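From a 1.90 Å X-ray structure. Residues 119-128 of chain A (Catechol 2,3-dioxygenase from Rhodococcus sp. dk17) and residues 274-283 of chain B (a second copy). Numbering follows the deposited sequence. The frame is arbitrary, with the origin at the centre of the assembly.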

# COMPACT_ATOMS: atom_id res chain seq x y z
N PHE A 119 -15.21 15.91 -30.77
CA PHE A 119 -14.42 14.96 -31.54
C PHE A 119 -14.03 13.74 -30.74
O PHE A 119 -14.07 13.76 -29.50
CB PHE A 119 -13.14 15.65 -32.03
CG PHE A 119 -12.09 15.81 -30.96
CD1 PHE A 119 -11.07 14.87 -30.82
CD2 PHE A 119 -12.12 16.90 -30.10
CE1 PHE A 119 -10.09 15.01 -29.83
CE2 PHE A 119 -11.14 17.06 -29.10
CZ PHE A 119 -10.12 16.11 -28.97
N TYR A 120 -13.62 12.69 -31.44
CA TYR A 120 -12.99 11.51 -30.83
C TYR A 120 -11.77 11.08 -31.66
O TYR A 120 -11.66 11.43 -32.84
CB TYR A 120 -13.99 10.33 -30.73
CG TYR A 120 -14.29 9.66 -32.05
CD1 TYR A 120 -13.52 8.59 -32.52
CD2 TYR A 120 -15.35 10.10 -32.86
CE1 TYR A 120 -13.78 7.98 -33.73
CE2 TYR A 120 -15.62 9.50 -34.08
CZ TYR A 120 -14.83 8.44 -34.51
OH TYR A 120 -15.10 7.85 -35.72
N GLY A 121 -10.88 10.31 -31.04
CA GLY A 121 -9.72 9.75 -31.74
C GLY A 121 -8.64 10.75 -32.13
O GLY A 121 -8.37 10.93 -33.32
N PRO A 122 -8.01 11.39 -31.13
CA PRO A 122 -6.87 12.26 -31.46
C PRO A 122 -5.72 11.46 -32.04
O PRO A 122 -5.54 10.29 -31.66
CB PRO A 122 -6.46 12.83 -30.11
CG PRO A 122 -6.90 11.79 -29.12
CD PRO A 122 -8.21 11.31 -29.67
N GLN A 123 -4.97 12.07 -32.95
CA GLN A 123 -3.72 11.52 -33.44
C GLN A 123 -2.67 11.62 -32.32
O GLN A 123 -2.41 12.70 -31.80
CB GLN A 123 -3.23 12.28 -34.69
CG GLN A 123 -1.86 11.83 -35.22
CD GLN A 123 -1.31 12.75 -36.31
OE1 GLN A 123 -2.06 13.37 -37.07
NE2 GLN A 123 0.01 12.85 -36.39
N VAL A 124 -2.10 10.48 -31.97
CA VAL A 124 -1.07 10.39 -30.94
C VAL A 124 0.25 9.98 -31.61
O VAL A 124 0.29 9.02 -32.38
CB VAL A 124 -1.49 9.39 -29.83
CG1 VAL A 124 -0.48 9.35 -28.68
CG2 VAL A 124 -2.87 9.76 -29.29
N ASP A 125 1.30 10.76 -31.34
CA ASP A 125 2.60 10.51 -31.93
C ASP A 125 3.49 9.85 -30.89
O ASP A 125 4.47 10.41 -30.43
CB ASP A 125 3.22 11.82 -32.45
CG ASP A 125 2.49 12.38 -33.67
OD1 ASP A 125 1.67 11.66 -34.29
OD2 ASP A 125 2.75 13.55 -34.03
N THR A 126 3.11 8.62 -30.53
CA THR A 126 3.82 7.86 -29.51
C THR A 126 5.28 7.67 -29.92
O THR A 126 6.17 7.76 -29.07
CB THR A 126 3.12 6.50 -29.25
OG1 THR A 126 1.73 6.74 -28.99
CG2 THR A 126 3.73 5.78 -28.04
N SER A 127 5.52 7.47 -31.22
CA SER A 127 6.85 7.15 -31.75
C SER A 127 7.91 8.25 -31.61
O SER A 127 9.11 7.97 -31.64
CB SER A 127 6.75 6.75 -33.23
OG SER A 127 6.26 7.83 -34.00
N SER A 128 7.48 9.49 -31.48
CA SER A 128 8.41 10.59 -31.30
C SER A 128 8.05 11.29 -30.01
O SER A 128 7.14 12.11 -29.97
CB SER A 128 8.36 11.57 -32.48
OG SER A 128 9.53 12.37 -32.51
N GLN B 274 -10.30 6.08 -23.76
CA GLN B 274 -10.85 6.86 -24.86
C GLN B 274 -10.08 6.62 -26.15
O GLN B 274 -8.88 6.40 -26.13
CB GLN B 274 -10.83 8.34 -24.52
CG GLN B 274 -11.42 8.65 -23.16
CD GLN B 274 -11.49 10.12 -22.91
OE1 GLN B 274 -11.04 10.61 -21.88
NE2 GLN B 274 -12.05 10.84 -23.87
N GLN B 275 -10.80 6.67 -27.27
CA GLN B 275 -10.28 6.31 -28.58
C GLN B 275 -9.10 7.18 -29.00
O GLN B 275 -9.14 8.40 -28.86
CB GLN B 275 -11.40 6.39 -29.62
CG GLN B 275 -11.10 5.74 -30.96
CD GLN B 275 -10.78 4.27 -30.85
OE1 GLN B 275 -11.42 3.52 -30.10
NE2 GLN B 275 -9.78 3.84 -31.62
N GLU B 276 -8.05 6.53 -29.52
CA GLU B 276 -6.84 7.19 -30.01
C GLU B 276 -6.51 6.62 -31.38
O GLU B 276 -6.92 5.50 -31.71
CB GLU B 276 -5.65 6.89 -29.08
CG GLU B 276 -5.63 7.63 -27.74
CD GLU B 276 -4.46 7.20 -26.84
OE1 GLU B 276 -3.54 6.49 -27.29
OE2 GLU B 276 -4.47 7.59 -25.65
N HIS B 277 -5.76 7.36 -32.19
CA HIS B 277 -5.22 6.78 -33.43
C HIS B 277 -3.76 7.18 -33.68
O HIS B 277 -3.25 8.13 -33.09
CB HIS B 277 -6.13 7.05 -34.65
CG HIS B 277 -5.93 8.38 -35.30
ND1 HIS B 277 -6.60 9.52 -34.89
CD2 HIS B 277 -5.16 8.76 -36.34
CE1 HIS B 277 -6.24 10.54 -35.65
NE2 HIS B 277 -5.36 10.10 -36.53
N TYR B 278 -3.10 6.42 -34.56
CA TYR B 278 -1.67 6.54 -34.77
C TYR B 278 -1.35 6.52 -36.26
O TYR B 278 -2.18 6.09 -37.06
CB TYR B 278 -0.93 5.41 -34.04
CG TYR B 278 -1.50 5.16 -32.66
CD1 TYR B 278 -2.45 4.16 -32.44
CD2 TYR B 278 -1.10 5.93 -31.57
CE1 TYR B 278 -2.99 3.94 -31.18
CE2 TYR B 278 -1.64 5.71 -30.29
CZ TYR B 278 -2.58 4.71 -30.11
OH TYR B 278 -3.12 4.49 -28.87
N LEU B 279 -0.16 6.98 -36.63
CA LEU B 279 0.23 6.96 -38.03
C LEU B 279 1.36 5.96 -38.29
O LEU B 279 1.64 5.60 -39.44
CB LEU B 279 0.61 8.35 -38.53
CG LEU B 279 -0.42 9.48 -38.45
CD1 LEU B 279 0.17 10.72 -39.07
CD2 LEU B 279 -1.75 9.12 -39.12
N ARG B 280 1.97 5.48 -37.20
CA ARG B 280 3.08 4.53 -37.28
C ARG B 280 3.32 3.79 -35.97
O ARG B 280 2.69 4.10 -34.95
CB ARG B 280 4.37 5.23 -37.74
CG ARG B 280 4.92 6.26 -36.77
CD ARG B 280 6.38 6.55 -37.07
NE ARG B 280 7.26 5.67 -36.30
CZ ARG B 280 8.59 5.67 -36.38
NH1 ARG B 280 9.21 6.49 -37.22
NH2 ARG B 280 9.30 4.85 -35.62
N ASP B 281 4.23 2.82 -36.01
CA ASP B 281 4.66 2.02 -34.86
C ASP B 281 5.79 2.73 -34.11
O ASP B 281 6.37 3.69 -34.61
CB ASP B 281 5.17 0.66 -35.34
CG ASP B 281 4.06 -0.33 -35.65
OD1 ASP B 281 2.86 0.02 -35.58
OD2 ASP B 281 4.42 -1.49 -35.95
N ILE B 282 6.12 2.23 -32.92
CA ILE B 282 7.15 2.85 -32.07
C ILE B 282 8.56 2.50 -32.54
O ILE B 282 9.33 3.40 -32.91
CB ILE B 282 6.97 2.51 -30.55
CG1 ILE B 282 5.52 2.76 -30.12
CG2 ILE B 282 7.92 3.36 -29.68
CD1 ILE B 282 5.19 2.30 -28.68
N PHE B 283 8.91 1.22 -32.53
CA PHE B 283 10.21 0.75 -33.01
C PHE B 283 10.13 -0.69 -33.56
O PHE B 283 9.12 -1.37 -33.37
CB PHE B 283 11.30 0.87 -31.93
CG PHE B 283 11.07 0.01 -30.71
CD1 PHE B 283 10.46 0.54 -29.58
CD2 PHE B 283 11.48 -1.32 -30.69
CE1 PHE B 283 10.25 -0.26 -28.45
CE2 PHE B 283 11.26 -2.12 -29.57
CZ PHE B 283 10.65 -1.59 -28.45
O HOH W 1 -11.40 10.11 -28.16
O HOH W 2 10.36 5.63 -31.57

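The two stretches pair through backbone and one histidine ring, and together they bury 702 Å². At the centre is a single beta bridge between Q123(A) and H277(B). Its two hydrogen bonds are nearly straight. H277(B) N donates to P122(A) O at 3.0 Å, and V124(A) N donates to H277(B) O at 2.8 Å. Q123(A) CA also makes a CA-H...O contact with H277(B) O at 3.4 Å.

H277(B) adds a third bond with its side chain. Its CA-to-CB bond points sideways, but chi1 of 83° (p) and chi2 of -88° bring the ring back to chain A. H277(B) ND1 then donates to G121(A) O at 2.8 Å. This oxygen lies at the ring edge, near the ring plane, where a ring nitrogen can reach it. Q123(A) CA lies over one face of the same ring. A flat ring with a polar edge suits both contacts.

G121(A) has phi/psi of 71/64, and positive phi favours glycine. A CB here would be crowded by Y120(A) CD1 at 3.4 Å. G121(A) CA lies 3.2 Å from Q275(B) O in a CA-H...O contact. Water 1 links the same two residues: it accepts from G121(A) N at 2.9 Å and donates to Q275(B) O at 2.9 Å. P122(A) CD also packs 3.2 Å from Q275(B) O. Proline has no N-H to donate, but its carbonyl serves the bridge.

Q275(B) starts toward chain A, and then its end leads away. Chi1 is t and chi2 is p, so the side chain turns about its CB-CG bond. Q275(B) CG sits 4.1 Å from Y120(A) CD1, at the edge of the tyrosine ring.

Q123(A) is extended, with chi1 and chi2 both t. Q123(A) NE2 donates to D125(A) OD1 at 2.9 Å. Q123(A) NE2 also lies 3.4 Å from L279(B) CD1. D125(A) CB points away from chain B, and chi1 of -69° (m) leaves the carboxylate within reach of the amide.

V124(A) packs its branched side chain on chain B: V124(A) CB is 3.7 Å from Y278(B) CE2, and V124(A) CG2 is 3.8 Å from E276(B) CG. Y278(B) has chi1 of -42° (m), and its ring comes nearer to chain A than its CB direction suggests. Y278(B) OH donates to E276(B) OE1 at 2.6 Å, which ties the ring to its own chain. E276(B) is extended at chi2 (t).

A type I turn runs from D125(A) to S128(A). T126(A) (chi1 m) and S127(A) (chi1 p), inside it, both point toward chain B. T126(A) CG2 meets I282(B) CD1 at 3.8 Å. S127(A) CB packs 3.4 Å from D281(B) O and 3.3 Å from R280(B) NE. R280(B) has chi1 p, chi2 t and chi3 off at -91°; R280(B) NE donates to D281(B) O at 2.8 Å. Water 2 donates to S127(A) O at 2.7 Å and I282(B) O at 2.8 Å.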